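Local coordinates for diacylglycerol O-acyltransferase (Marinobacter hydrocarbonoclasticus, PDB 6CHJ), which probably transfers acyl groups from acyl-CoA to diacylglycerol to make triacylglycerol, and to long-chain alcohols to make wax esters, at residues 253-258 with 449-455; 273-277 with 438-444; 284-289 with 315-319; 395-399 with 417-423; 267-272 with 325-329. All coordinates share one frame; numbering follows the deposited sequence.

Interaction 1 of 5, residues 253-258 with 449-455; sequences AVCEAY and LELNAGL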
# COMPACT_ATOMS: atom_id res chain seq x y z
N ALA B 253 -30.99 -13.25 24.18
CA ALA B 253 -31.27 -13.45 25.59
C ALA B 253 -31.24 -12.12 26.35
O ALA B 253 -32.08 -11.87 27.22
CB ALA B 253 -30.27 -14.43 26.20
N VAL B 254 -30.30 -11.24 26.00
CA VAL B 254 -30.24 -9.95 26.67
C VAL B 254 -31.41 -9.08 26.22
O VAL B 254 -31.94 -8.27 27.00
CB VAL B 254 -28.87 -9.31 26.43
CG1 VAL B 254 -28.80 -7.85 26.98
CG2 VAL B 254 -27.79 -10.19 27.05
N CYS B 255 -31.87 -9.25 24.97
CA CYS B 255 -33.02 -8.50 24.48
C CYS B 255 -34.27 -8.80 25.29
O CYS B 255 -35.00 -7.89 25.69
CB CYS B 255 -33.28 -8.84 23.02
SG CYS B 255 -32.16 -8.06 21.95
N GLU B 256 -34.55 -10.09 25.49
CA GLU B 256 -35.77 -10.48 26.18
C GLU B 256 -35.75 -9.99 27.62
O GLU B 256 -36.73 -9.41 28.10
CB GLU B 256 -35.94 -12.00 26.11
CG GLU B 256 -36.53 -12.48 24.78
CD GLU B 256 -35.71 -13.56 24.11
OE1 GLU B 256 -35.47 -13.45 22.88
OE2 GLU B 256 -35.30 -14.54 24.79
N ALA B 257 -34.62 -10.18 28.30
CA ALA B 257 -34.50 -9.76 29.70
C ALA B 257 -34.82 -8.29 29.87
O ALA B 257 -35.52 -7.91 30.82
CB ALA B 257 -33.09 -10.06 30.20
N TYR B 258 -34.35 -7.45 28.97
CA TYR B 258 -34.54 -6.01 29.07
C TYR B 258 -35.67 -5.50 28.19
O TYR B 258 -35.92 -4.29 28.17
CB TYR B 258 -33.24 -5.27 28.71
CG TYR B 258 -32.09 -5.48 29.67
CD1 TYR B 258 -31.85 -4.61 30.72
CD2 TYR B 258 -31.23 -6.56 29.51
CE1 TYR B 258 -30.81 -4.80 31.58
CE2 TYR B 258 -30.19 -6.76 30.36
CZ TYR B 258 -29.97 -5.89 31.39
OH TYR B 258 -28.91 -6.11 32.24
N LEU B 449 -24.21 -6.41 30.98
CA LEU B 449 -25.65 -6.57 30.85
C LEU B 449 -26.08 -7.97 31.27
O LEU B 449 -27.13 -8.15 31.90
CB LEU B 449 -26.10 -6.28 29.41
CG LEU B 449 -26.03 -4.84 28.92
CD1 LEU B 449 -26.41 -4.75 27.42
CD2 LEU B 449 -26.94 -3.99 29.77
N GLU B 450 -25.29 -8.99 30.92
CA GLU B 450 -25.70 -10.35 31.28
C GLU B 450 -25.66 -10.57 32.79
O GLU B 450 -26.59 -11.16 33.35
CB GLU B 450 -24.83 -11.36 30.57
CG GLU B 450 -25.24 -11.68 29.15
CD GLU B 450 -24.13 -12.46 28.49
OE1 GLU B 450 -22.97 -12.17 28.86
OE2 GLU B 450 -24.40 -13.36 27.67
N LEU B 451 -24.60 -10.13 33.46
CA LEU B 451 -24.54 -10.22 34.92
C LEU B 451 -25.71 -9.47 35.55
O LEU B 451 -26.46 -10.04 36.34
CB LEU B 451 -23.22 -9.65 35.45
CG LEU B 451 -21.89 -10.31 35.11
CD1 LEU B 451 -20.76 -9.28 35.20
CD2 LEU B 451 -21.62 -11.49 36.03
N ASN B 452 -25.87 -8.19 35.18
CA ASN B 452 -26.90 -7.33 35.78
C ASN B 452 -28.27 -7.97 35.77
O ASN B 452 -29.11 -7.65 36.62
CB ASN B 452 -26.96 -6.00 35.03
CG ASN B 452 -25.94 -5.00 35.54
OD1 ASN B 452 -25.04 -5.36 36.31
ND2 ASN B 452 -26.07 -3.73 35.12
N ALA B 453 -28.55 -8.85 34.81
CA ALA B 453 -29.84 -9.49 34.71
C ALA B 453 -29.80 -10.97 35.02
O ALA B 453 -30.85 -11.62 34.96
CB ALA B 453 -30.45 -9.27 33.32
N GLY B 454 -28.62 -11.53 35.31
CA GLY B 454 -28.49 -12.90 35.77
C GLY B 454 -28.83 -13.97 34.76
O GLY B 454 -29.56 -14.92 35.08
N LEU B 455 -28.31 -13.86 33.54
CA LEU B 455 -28.61 -14.85 32.51
C LEU B 455 -27.55 -15.95 32.45
O LEU B 455 -26.40 -15.73 32.80
CB LEU B 455 -28.74 -14.20 31.13
CG LEU B 455 -29.82 -13.15 30.88
CD1 LEU B 455 -31.11 -13.60 31.51
CD2 LEU B 455 -29.39 -11.80 31.37
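The polar link here is made by Tyr258, whose OH donates to the backbone O of Leu449 at 2.7 Å. It arrives in the carbonyl plane, on a lone pair, with a C=O...donor angle of 121°, and the oxygen lies at the edge of the phenol ring. The same carbonyl takes a weak helical bond from Ala453 N, and the tyrosine thus adds a second donor close to the chain end. A phenylalanine here would probably leave Leu449 O without its hydroxyl donor and the ring free to shift.

The two helices, 248-258 and 437-453, cross at 44° with their local axes 10.2 Å apart. A Schellman motif closes the second: Gly454 takes positive phi, and Leu455 N bonds back to Glu450 O. This turn brings the C-terminal leucine back beside the first helix, Leu455 CD2 lying 4.3 Å from Ala257 CB.

Among the apolar contacts, Ala257 CB faces Ala453 CB at 4.2 Å. Val254 spreads its branches over two residues and meets both at about a right angle: CG1 lies 3.9 Å from Leu449 CD1, and CG2 3.6 Å from Glu450 CG. Beyond that methylene, the Glu450 carboxylate forms a salt bridge with Arg250.

Interaction 2 of 5, residues 273-277 with 438-444; sequences ALRTY and MLDYLEQ
Ala273 and Tyr441 mark the crossing of helices 262-280 and 437-453, which meet at 125° with local axes 8.4 Å apart. The small side chain lets the backbones come close, the CA atoms of Ala273 and Tyr441 being 4.4 Å apart. Ala273 CB packs among Met438, Tyr441 and Leu442: it touches Met438 CE at 3.5 Å and Leu442 CD2 at 3.6 Å.

On one flank Thr276 lies over the Tyr441 ring. With OG1 beside the backbone N (chi1 -43°), CG2 is anti to that N and comes over one face of the ring, 3.8 Å from the centroid and only 11° off the normal, a CH-pi contact. The other branch, OG1, bonds to Ala272 O in the preceding helical turn and also meets a water at 2.5 Å. That water donates to Tyr441 O at 2.6 Å and weakly to Gln444 OE1, giving the helices a bridged polar link where none is direct.

On the other flank Tyr277 crosses Met438 at about a right angle. The Met438 sulfur sits obliquely to the ring, SD 4.9 Å from the Tyr277 centroid, in a Met-aromatic contact, while the hydroxyl of Tyr277 is bonded to Pro433 O. Beneath the crossing, Met438 and Leu442 reach strand 420-428, Met438 and Leu274 also touch strand 410-417, and Leu442 packs on Trp246 of strand 239-247.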
# COMPACT_ATOMS: atom_id res chain seq x y z
N ALA B 273 -18.14 -0.25 24.90
CA ALA B 273 -16.75 -0.36 24.44
C ALA B 273 -16.12 1.02 24.28
O ALA B 273 -14.98 1.24 24.71
CB ALA B 273 -16.67 -1.14 23.13
N LEU B 274 -16.84 1.96 23.66
CA LEU B 274 -16.28 3.29 23.47
C LEU B 274 -16.02 3.97 24.80
O LEU B 274 -15.01 4.67 24.96
CB LEU B 274 -17.24 4.15 22.63
CG LEU B 274 -17.22 3.97 21.12
CD1 LEU B 274 -18.46 4.60 20.51
CD2 LEU B 274 -15.93 4.55 20.49
N ARG B 275 -16.92 3.76 25.76
CA ARG B 275 -16.77 4.33 27.09
C ARG B 275 -15.52 3.79 27.76
O ARG B 275 -14.67 4.55 28.22
CB ARG B 275 -18.03 4.05 27.91
CG ARG B 275 -17.99 4.58 29.33
CD ARG B 275 -19.25 4.20 30.10
NE ARG B 275 -18.97 4.15 31.52
CZ ARG B 275 -18.88 5.21 32.32
NH1 ARG B 275 -19.10 6.42 31.83
NH2 ARG B 275 -18.59 5.06 33.61
N THR B 276 -15.38 2.46 27.80
CA THR B 276 -14.20 1.87 28.42
C THR B 276 -12.93 2.34 27.74
O THR B 276 -11.94 2.68 28.41
CB THR B 276 -14.28 0.34 28.36
OG1 THR B 276 -15.61 -0.09 28.70
CG2 THR B 276 -13.29 -0.29 29.35
N TYR B 277 -12.94 2.40 26.39
CA TYR B 277 -11.73 2.78 25.67
C TYR B 277 -11.29 4.20 26.02
O TYR B 277 -10.10 4.46 26.25
CB TYR B 277 -11.92 2.62 24.17
CG TYR B 277 -10.69 3.03 23.41
CD1 TYR B 277 -9.69 2.11 23.12
CD2 TYR B 277 -10.49 4.35 23.03
CE1 TYR B 277 -8.53 2.48 22.44
CE2 TYR B 277 -9.33 4.74 22.36
CZ TYR B 277 -8.36 3.80 22.07
OH TYR B 277 -7.22 4.18 21.42
N MET B 438 -10.69 -2.83 22.07
CA MET B 438 -12.12 -2.58 22.01
C MET B 438 -12.93 -3.85 21.78
O MET B 438 -14.14 -3.85 22.06
CB MET B 438 -12.44 -1.55 20.93
CG MET B 438 -12.28 -0.13 21.43
SD MET B 438 -13.14 1.04 20.39
CE MET B 438 -14.81 0.65 20.84
N LEU B 439 -12.32 -4.91 21.25
CA LEU B 439 -12.99 -6.21 21.16
C LEU B 439 -13.31 -6.75 22.55
O LEU B 439 -14.41 -7.26 22.79
CB LEU B 439 -12.11 -7.20 20.40
CG LEU B 439 -11.82 -6.86 18.94
CD1 LEU B 439 -11.09 -8.01 18.25
CD2 LEU B 439 -13.13 -6.51 18.24
N ASP B 440 -12.35 -6.67 23.48
CA ASP B 440 -12.63 -7.09 24.84
C ASP B 440 -13.61 -6.14 25.50
O ASP B 440 -14.44 -6.57 26.31
CB ASP B 440 -11.34 -7.15 25.66
CG ASP B 440 -10.25 -7.94 24.97
OD1 ASP B 440 -10.47 -9.13 24.67
OD2 ASP B 440 -9.18 -7.35 24.72
N TYR B 441 -13.57 -4.85 25.14
CA TYR B 441 -14.48 -3.88 25.74
C TYR B 441 -15.90 -4.08 25.23
O TYR B 441 -16.87 -3.90 25.99
CB TYR B 441 -14.00 -2.46 25.46
CG TYR B 441 -12.61 -2.15 25.98
CD1 TYR B 441 -12.00 -2.96 26.93
CD2 TYR B 441 -11.90 -1.03 25.51
CE1 TYR B 441 -10.73 -2.67 27.41
CE2 TYR B 441 -10.63 -0.74 25.99
CZ TYR B 441 -10.05 -1.57 26.94
OH TYR B 441 -8.79 -1.31 27.41
N LEU B 442 -16.07 -4.47 23.96
CA LEU B 442 -17.40 -4.84 23.50
C LEU B 442 -17.90 -6.06 24.25
O LEU B 442 -19.07 -6.12 24.67
CB LEU B 442 -17.41 -5.13 22.00
CG LEU B 442 -17.17 -4.02 20.98
CD1 LEU B 442 -16.63 -4.62 19.65
CD2 LEU B 442 -18.43 -3.20 20.74
N GLU B 443 -17.02 -7.05 24.44
CA GLU B 443 -17.44 -8.30 25.06
C GLU B 443 -17.77 -8.07 26.53
O GLU B 443 -18.75 -8.61 27.05
CB GLU B 443 -16.34 -9.36 24.86
CG GLU B 443 -16.42 -10.60 25.77
CD GLU B 443 -17.70 -11.42 25.58
OE1 GLU B 443 -18.26 -11.42 24.46
OE2 GLU B 443 -18.15 -12.06 26.56
N GLN B 444 -17.00 -7.21 27.19
CA GLN B 444 -17.29 -6.85 28.56
C GLN B 444 -18.61 -6.07 28.67
O GLN B 444 -19.37 -6.26 29.63
CB GLN B 444 -16.10 -6.05 29.11
CG GLN B 444 -16.23 -5.54 30.55
CD GLN B 444 -15.39 -4.31 30.82
OE1 GLN B 444 -14.67 -3.83 29.94
NE2 GLN B 444 -15.49 -3.78 32.04
O HOH W 1 -16.75 -2.16 27.91

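Interaction 3 of 5, residues 284-289 with 315-319; sequences LPEKPL and LHTDV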
# COMPACT_ATOMS: atom_id res chain seq x y z
N LEU B 284 -12.19 10.41 28.13
CA LEU B 284 -13.64 10.30 28.04
C LEU B 284 -14.26 11.67 28.24
O LEU B 284 -14.03 12.29 29.28
CB LEU B 284 -14.18 9.31 29.07
CG LEU B 284 -15.70 9.31 29.23
CD1 LEU B 284 -16.36 8.64 28.05
CD2 LEU B 284 -16.16 8.65 30.54
N PRO B 285 -15.04 12.18 27.28
CA PRO B 285 -15.63 13.52 27.44
C PRO B 285 -16.71 13.53 28.52
O PRO B 285 -17.27 12.49 28.88
CB PRO B 285 -16.25 13.81 26.07
CG PRO B 285 -15.72 12.70 25.14
CD PRO B 285 -15.45 11.53 26.03
N GLU B 286 -16.99 14.73 29.02
CA GLU B 286 -18.06 14.89 30.00
C GLU B 286 -19.43 14.72 29.35
O GLU B 286 -20.28 13.97 29.85
CB GLU B 286 -17.95 16.26 30.68
CG GLU B 286 -19.23 16.71 31.38
CD GLU B 286 -18.96 17.67 32.52
OE1 GLU B 286 -18.65 17.20 33.65
OE2 GLU B 286 -19.05 18.91 32.29
N LYS B 287 -19.67 15.40 28.23
CA LYS B 287 -20.88 15.13 27.46
C LYS B 287 -20.78 13.75 26.80
O LYS B 287 -19.69 13.30 26.42
CB LYS B 287 -21.09 16.21 26.40
CG LYS B 287 -21.72 17.50 26.96
CD LYS B 287 -21.67 18.64 25.95
CE LYS B 287 -23.03 18.90 25.31
NZ LYS B 287 -22.97 20.01 24.29
N PRO B 288 -21.91 13.07 26.65
CA PRO B 288 -21.88 11.74 26.02
C PRO B 288 -21.48 11.83 24.54
O PRO B 288 -21.62 12.86 23.88
CB PRO B 288 -23.32 11.24 26.18
CG PRO B 288 -24.14 12.48 26.26
CD PRO B 288 -23.28 13.50 26.97
N LEU B 289 -20.98 10.71 24.03
CA LEU B 289 -20.68 10.62 22.61
C LEU B 289 -21.97 10.50 21.80
O LEU B 289 -22.98 9.96 22.28
CB LEU B 289 -19.77 9.43 22.32
CG LEU B 289 -18.29 9.71 22.21
CD1 LEU B 289 -17.74 10.22 23.52
CD2 LEU B 289 -17.57 8.43 21.80
N LEU B 315 -24.94 8.06 22.45
CA LEU B 315 -24.46 6.80 22.99
C LEU B 315 -24.48 6.76 24.51
O LEU B 315 -24.34 5.66 25.08
CB LEU B 315 -23.05 6.51 22.45
CG LEU B 315 -23.07 6.18 20.95
CD1 LEU B 315 -21.71 5.82 20.43
CD2 LEU B 315 -24.06 5.08 20.65
N HIS B 316 -24.66 7.91 25.18
CA HIS B 316 -24.79 7.98 26.64
C HIS B 316 -23.56 7.41 27.34
O HIS B 316 -23.67 6.63 28.29
CB HIS B 316 -26.04 7.25 27.14
CG HIS B 316 -27.31 7.91 26.72
ND1 HIS B 316 -28.16 7.35 25.79
CD2 HIS B 316 -27.88 9.08 27.10
CE1 HIS B 316 -29.19 8.15 25.61
NE2 HIS B 316 -29.05 9.21 26.39
N THR B 317 -22.38 7.78 26.86
CA THR B 317 -21.13 7.33 27.45
C THR B 317 -20.84 8.01 28.78
O THR B 317 -19.81 7.71 29.39
CB THR B 317 -19.99 7.56 26.46
OG1 THR B 317 -20.02 8.92 26.01
CG2 THR B 317 -20.19 6.63 25.29
N ASP B 318 -21.71 8.89 29.24
CA ASP B 318 -21.62 9.49 30.56
C ASP B 318 -22.36 8.70 31.62
O ASP B 318 -22.31 9.05 32.80
CB ASP B 318 -22.17 10.92 30.51
CG ASP B 318 -23.67 10.95 30.29
OD1 ASP B 318 -24.36 11.77 30.93
OD2 ASP B 318 -24.17 10.14 29.48
N VAL B 319 -23.07 7.64 31.23
CA VAL B 319 -23.86 6.80 32.13
C VAL B 319 -23.01 5.60 32.55
O VAL B 319 -22.33 5.00 31.72
CB VAL B 319 -25.16 6.34 31.45
CG1 VAL B 319 -26.01 5.49 32.38
CG2 VAL B 319 -25.94 7.55 30.89
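Thr317 meets Leu289, Pro288 and Leu284 where two loops lie together at the end of the antiparallel strands 290-294 and 310-314. The loop 315-319 contains a type I beta turn from His316 to Val319, and Thr317 at its second position points its CB toward the other loop. A chi1 of 52° places OG1 between the backbone N and the carbonyl carbon, where it accepts Leu289 N at 2.8 Å with an N-H...acceptor angle of 158°. The hydroxyl also touches Pro288 CA at 3.4 Å.

The Leu284 and Thr317 side chains run antiparallel past one another, Leu284 CD1 lying 3.8 Å from Thr317 O. That oxygen is bonded to Arg275 of helix 262-280, so the turn is held to the helix as well as to the loop.

On the outer side Pro288 and Asp318 are aligned alongside each other. The Asp318 carboxylate rests against the proline ring, OD2 being 3.6 Å from Pro288 CB, and Asp318 CB stands 3.6 Å from Glu286 O. The proline also covers the backbone of the turn, with its CB 3.6 Å from His316 CA.

Next to strands 290-294 and 310-314 a backbone bond also joins the loops: Leu315 N donates to Leu289 O at 2.7 Å, the nitrogen tilted 22° from the carbonyl plane.

Interaction 4 of 5, residues 395-399 with 417-423; sequences LEGMY and YNDQVEF
A bend at the second torsion of Glu422 (chi2 -83°) turns its carboxylate back to strand 393-401, where OE2 accepts Met398 N at 3.0 Å. Beside it Gln420, with CG placed between the backbone N and the carbonyl carbon (chi1 61°), extends NE2 toward the same strand and donates to Glu396 O at 3.0 Å. This NE2 also donates to Glu422 OE2 at 3.1 Å. The two donors reach OE2 from opposite faces of the carboxylate, Met398 N on the anti side and NE2 on the syn side.

Strand 393-401 belongs to the sheet that holds the N-terminal strands, whereas 420-428 lies in the other six-stranded sheet. The contact therefore joins the two sheets, next to a classic beta bulge in which Glu396 and Gly397 face Leu28.

Tyr417, which opens a type II' turn to Gln420, takes Leu395 CD2 over one face of its ring, 4.2 Å from the centroid. Met398 SD lies 4.8 Å from the centroid of the Tyr417 ring, an oblique Met-aromatic contact. Replacing Glu422 by an alanine would probably leave Met398 N without this acceptor and the Gln420 amide held less firmly, by Glu396 O.

Two N-H donors on one buried oxygen are consistent with an ionised carboxylate whose charge they partly offset.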
# COMPACT_ATOMS: atom_id res chain seq x y z
N LEU B 395 -17.80 -20.56 4.92
CA LEU B 395 -17.59 -19.24 5.48
C LEU B 395 -17.83 -19.29 6.99
O LEU B 395 -18.93 -19.63 7.43
CB LEU B 395 -18.53 -18.23 4.82
CG LEU B 395 -18.31 -16.74 5.12
CD1 LEU B 395 -16.94 -16.25 4.60
CD2 LEU B 395 -19.46 -15.90 4.55
N GLU B 396 -16.79 -19.00 7.77
CA GLU B 396 -16.89 -18.95 9.23
C GLU B 396 -17.17 -17.56 9.80
O GLU B 396 -17.57 -17.46 10.97
CB GLU B 396 -15.61 -19.47 9.89
CG GLU B 396 -15.21 -20.87 9.48
CD GLU B 396 -16.02 -21.93 10.21
OE1 GLU B 396 -16.91 -21.58 11.02
OE2 GLU B 396 -15.75 -23.13 9.96
N GLY B 397 -16.96 -16.49 9.03
CA GLY B 397 -17.15 -15.13 9.52
C GLY B 397 -16.82 -14.11 8.45
O GLY B 397 -15.82 -14.26 7.73
N MET B 398 -17.66 -13.08 8.30
CA MET B 398 -17.49 -12.02 7.30
C MET B 398 -17.52 -10.68 8.02
O MET B 398 -18.46 -10.38 8.76
CB MET B 398 -18.59 -12.10 6.22
CG MET B 398 -19.96 -12.56 6.75
SD MET B 398 -21.35 -12.53 5.58
CE MET B 398 -21.46 -10.79 5.19
N TYR B 399 -16.47 -9.87 7.80
CA TYR B 399 -16.22 -8.66 8.59
C TYR B 399 -15.97 -7.49 7.64
O TYR B 399 -14.97 -7.50 6.89
CB TYR B 399 -15.03 -8.85 9.52
CG TYR B 399 -15.12 -10.11 10.35
CD1 TYR B 399 -15.82 -10.12 11.56
CD2 TYR B 399 -14.54 -11.30 9.91
CE1 TYR B 399 -15.92 -11.29 12.34
CE2 TYR B 399 -14.64 -12.46 10.67
CZ TYR B 399 -15.33 -12.45 11.88
OH TYR B 399 -15.43 -13.60 12.62
N TYR B 417 -24.32 -12.69 10.11
CA TYR B 417 -24.19 -13.89 9.28
C TYR B 417 -24.68 -15.05 10.14
O TYR B 417 -24.04 -15.38 11.14
CB TYR B 417 -22.74 -14.10 8.81
CG TYR B 417 -22.38 -15.49 8.29
CD1 TYR B 417 -23.09 -16.10 7.25
CD2 TYR B 417 -21.30 -16.19 8.83
CE1 TYR B 417 -22.73 -17.37 6.78
CE2 TYR B 417 -20.94 -17.45 8.38
CZ TYR B 417 -21.66 -18.04 7.35
OH TYR B 417 -21.29 -19.30 6.90
N ASN B 418 -25.83 -15.61 9.77
CA ASN B 418 -26.39 -16.80 10.40
C ASN B 418 -26.41 -16.68 11.92
O ASN B 418 -27.15 -15.87 12.48
CB ASN B 418 -25.60 -18.04 9.96
CG ASN B 418 -26.28 -19.36 10.36
OD1 ASN B 418 -27.41 -19.63 9.94
ND2 ASN B 418 -25.60 -20.16 11.17
N ASP B 419 -25.58 -17.47 12.61
CA ASP B 419 -25.58 -17.57 14.06
C ASP B 419 -25.18 -16.29 14.78
O ASP B 419 -25.40 -16.20 15.99
CB ASP B 419 -24.61 -18.66 14.53
CG ASP B 419 -25.16 -20.05 14.38
OD1 ASP B 419 -24.35 -21.01 14.35
OD2 ASP B 419 -26.40 -20.20 14.29
N GLN B 420 -24.56 -15.33 14.09
CA GLN B 420 -23.70 -14.39 14.80
C GLN B 420 -23.86 -12.97 14.25
O GLN B 420 -24.42 -12.74 13.17
CB GLN B 420 -22.24 -14.85 14.76
CG GLN B 420 -21.66 -14.96 13.33
CD GLN B 420 -20.58 -16.03 13.19
OE1 GLN B 420 -20.70 -17.14 13.71
NE2 GLN B 420 -19.51 -15.69 12.47
N VAL B 421 -23.35 -12.02 15.02
CA VAL B 421 -23.27 -10.61 14.64
C VAL B 421 -21.79 -10.25 14.53
O VAL B 421 -20.99 -10.62 15.41
CB VAL B 421 -24.02 -9.70 15.64
CG1 VAL B 421 -23.56 -8.26 15.56
CG2 VAL B 421 -25.52 -9.76 15.36
N GLU B 422 -21.43 -9.57 13.45
CA GLU B 422 -20.03 -9.38 13.08
C GLU B 422 -19.63 -7.92 13.27
O GLU B 422 -20.30 -7.02 12.74
CB GLU B 422 -19.81 -9.79 11.62
CG GLU B 422 -20.53 -11.08 11.27
CD GLU B 422 -19.72 -12.28 11.69
OE1 GLU B 422 -19.50 -12.45 12.91
OE2 GLU B 422 -19.28 -13.04 10.81
N PHE B 423 -18.55 -7.69 14.02
CA PHE B 423 -18.08 -6.34 14.31
C PHE B 423 -16.81 -6.08 13.51
O PHE B 423 -15.83 -6.81 13.68
CB PHE B 423 -17.79 -6.15 15.80
CG PHE B 423 -19.01 -5.88 16.64
CD1 PHE B 423 -19.21 -4.63 17.21
CD2 PHE B 423 -19.94 -6.89 16.89
CE1 PHE B 423 -20.32 -4.38 18.02
CE2 PHE B 423 -21.05 -6.66 17.70
CZ PHE B 423 -21.24 -5.41 18.27

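Interaction 5 of 5, residues 267-272 with 325-329; sequences TAMCAA and RLLKI
Ala268 and Ala271 meet Ile329 where helices 262-280 and 322-338 cross at 123°, their local axes 9.6 Å apart. The short alanine side chains leave room for Ile329 and Leu326, and the contacts at this buried centre are between carbon atoms. Ile329 reaches in between the alanines: its CD1 lies 3.6 Å from Ala271 CB and 3.9 Å from Ala268 CA. Its other branch turns toward the start of the segment 267-272 and meets a methyl of Thr267, CG2 to CG2, at 3.9 Å. Leu326 completes this tight part with CD1 3.8 Å from Ala268 CB, and beyond it packs on Tyr258 and Leu449.

The end near Ala272, which is partly exposed, is looser and more polar. Arg325 leaves its helix with CG anti to the backbone N (chi1 -154°), lays CD beside Ala271 CB at 4.1 Å, then bends at chi3 (-46°). The bond from its NE to Val319 O, outside the two segments, probably directs the guanidinium. NH2 comes close to Arg275, an unfavourable approach of like charges. What Ala272 receives is an oblique touch, the NH1 of Arg325 coming to 3.6 Å from its CB.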
# COMPACT_ATOMS: atom_id res chain seq x y z
N THR B 267 -25.82 -1.65 19.67
CA THR B 267 -25.44 -0.25 19.82
C THR B 267 -24.93 0.02 21.23
O THR B 267 -23.97 0.79 21.42
CB THR B 267 -26.62 0.65 19.48
OG1 THR B 267 -27.02 0.41 18.11
CG2 THR B 267 -26.25 2.13 19.64
N ALA B 268 -25.56 -0.60 22.22
CA ALA B 268 -25.09 -0.52 23.60
C ALA B 268 -23.71 -1.14 23.76
O ALA B 268 -22.87 -0.62 24.51
CB ALA B 268 -26.10 -1.21 24.53
N MET B 269 -23.47 -2.27 23.11
CA MET B 269 -22.12 -2.84 23.13
C MET B 269 -21.10 -1.83 22.62
O MET B 269 -20.04 -1.67 23.23
CB MET B 269 -22.06 -4.13 22.32
CG MET B 269 -22.62 -5.34 23.07
SD MET B 269 -22.90 -6.67 21.89
CE MET B 269 -21.20 -7.08 21.42
N CYS B 270 -21.43 -1.11 21.53
CA CYS B 270 -20.54 -0.07 21.03
C CYS B 270 -20.39 1.07 22.04
O CYS B 270 -19.27 1.51 22.33
CB CYS B 270 -21.02 0.47 19.68
SG CYS B 270 -21.10 -0.79 18.33
N ALA B 271 -21.51 1.57 22.59
CA ALA B 271 -21.44 2.60 23.64
C ALA B 271 -20.55 2.17 24.81
O ALA B 271 -19.69 2.94 25.26
CB ALA B 271 -22.84 2.93 24.15
N ALA B 272 -20.74 0.95 25.32
CA ALA B 272 -19.91 0.47 26.43
C ALA B 272 -18.44 0.41 26.02
O ALA B 272 -17.58 0.98 26.71
CB ALA B 272 -20.39 -0.91 26.91
N ARG B 325 -27.70 2.53 30.64
CA ARG B 325 -27.21 2.99 29.34
C ARG B 325 -27.94 2.31 28.18
O ARG B 325 -28.35 2.99 27.23
CB ARG B 325 -25.70 2.76 29.23
CG ARG B 325 -25.05 3.73 28.25
CD ARG B 325 -23.55 3.51 28.11
NE ARG B 325 -22.92 3.34 29.41
CZ ARG B 325 -22.41 2.20 29.86
NH1 ARG B 325 -22.46 1.10 29.10
NH2 ARG B 325 -21.86 2.15 31.06
N LEU B 326 -28.15 1.00 28.26
CA LEU B 326 -28.91 0.33 27.21
C LEU B 326 -30.28 0.98 27.02
O LEU B 326 -30.67 1.29 25.88
CB LEU B 326 -29.04 -1.15 27.53
CG LEU B 326 -30.10 -1.91 26.74
CD1 LEU B 326 -29.72 -2.00 25.27
CD2 LEU B 326 -30.29 -3.32 27.36
N LEU B 327 -31.01 1.25 28.11
CA LEU B 327 -32.39 1.74 27.96
C LEU B 327 -32.45 3.20 27.53
O LEU B 327 -33.30 3.55 26.69
CB LEU B 327 -33.17 1.54 29.26
CG LEU B 327 -33.15 0.10 29.76
CD1 LEU B 327 -33.52 0.09 31.24
CD2 LEU B 327 -34.06 -0.78 28.93
N LYS B 328 -31.58 4.06 28.06
CA LYS B 328 -31.50 5.41 27.51
C LYS B 328 -31.13 5.39 26.03
O LYS B 328 -31.58 6.26 25.27
CB LYS B 328 -30.49 6.26 28.30
CG LYS B 328 -30.81 6.37 29.78
CD LYS B 328 -30.43 7.73 30.34
CE LYS B 328 -30.49 7.74 31.86
NZ LYS B 328 -29.74 8.90 32.44
N ILE B 329 -30.31 4.41 25.60
CA ILE B 329 -30.02 4.25 24.18
C ILE B 329 -31.27 3.78 23.44
O ILE B 329 -31.59 4.28 22.35
CB ILE B 329 -28.83 3.29 23.96
CG1 ILE B 329 -27.51 3.94 24.37
CG2 ILE B 329 -28.75 2.83 22.51
CD1 ILE B 329 -26.40 2.94 24.73

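How the interactions relate
Helix 248-258 opens interaction 1, and helix 262-280 then supplies the first segments of interactions 5 and 2 in turn. Loop 284-289 begins interaction 3, closed at 315-319 after two strands and so nested inside all three open loops. Helix 322-338 next closes interaction 5, which crosses interaction 2 because 273-277 still awaits its partner. Interaction 4 opens and closes within the strands that follow, in series with interactions 3 and 5 but nested inside the loops of interactions 1 and 2. Helix 437-453 finally closes interaction 2 and then interaction 1, so the C terminus returns to helix 248-258. Leu442 of interaction 2 packs on Met269 of interaction 5 and Phe423 of interaction 4, joining the helical layer to the sheet.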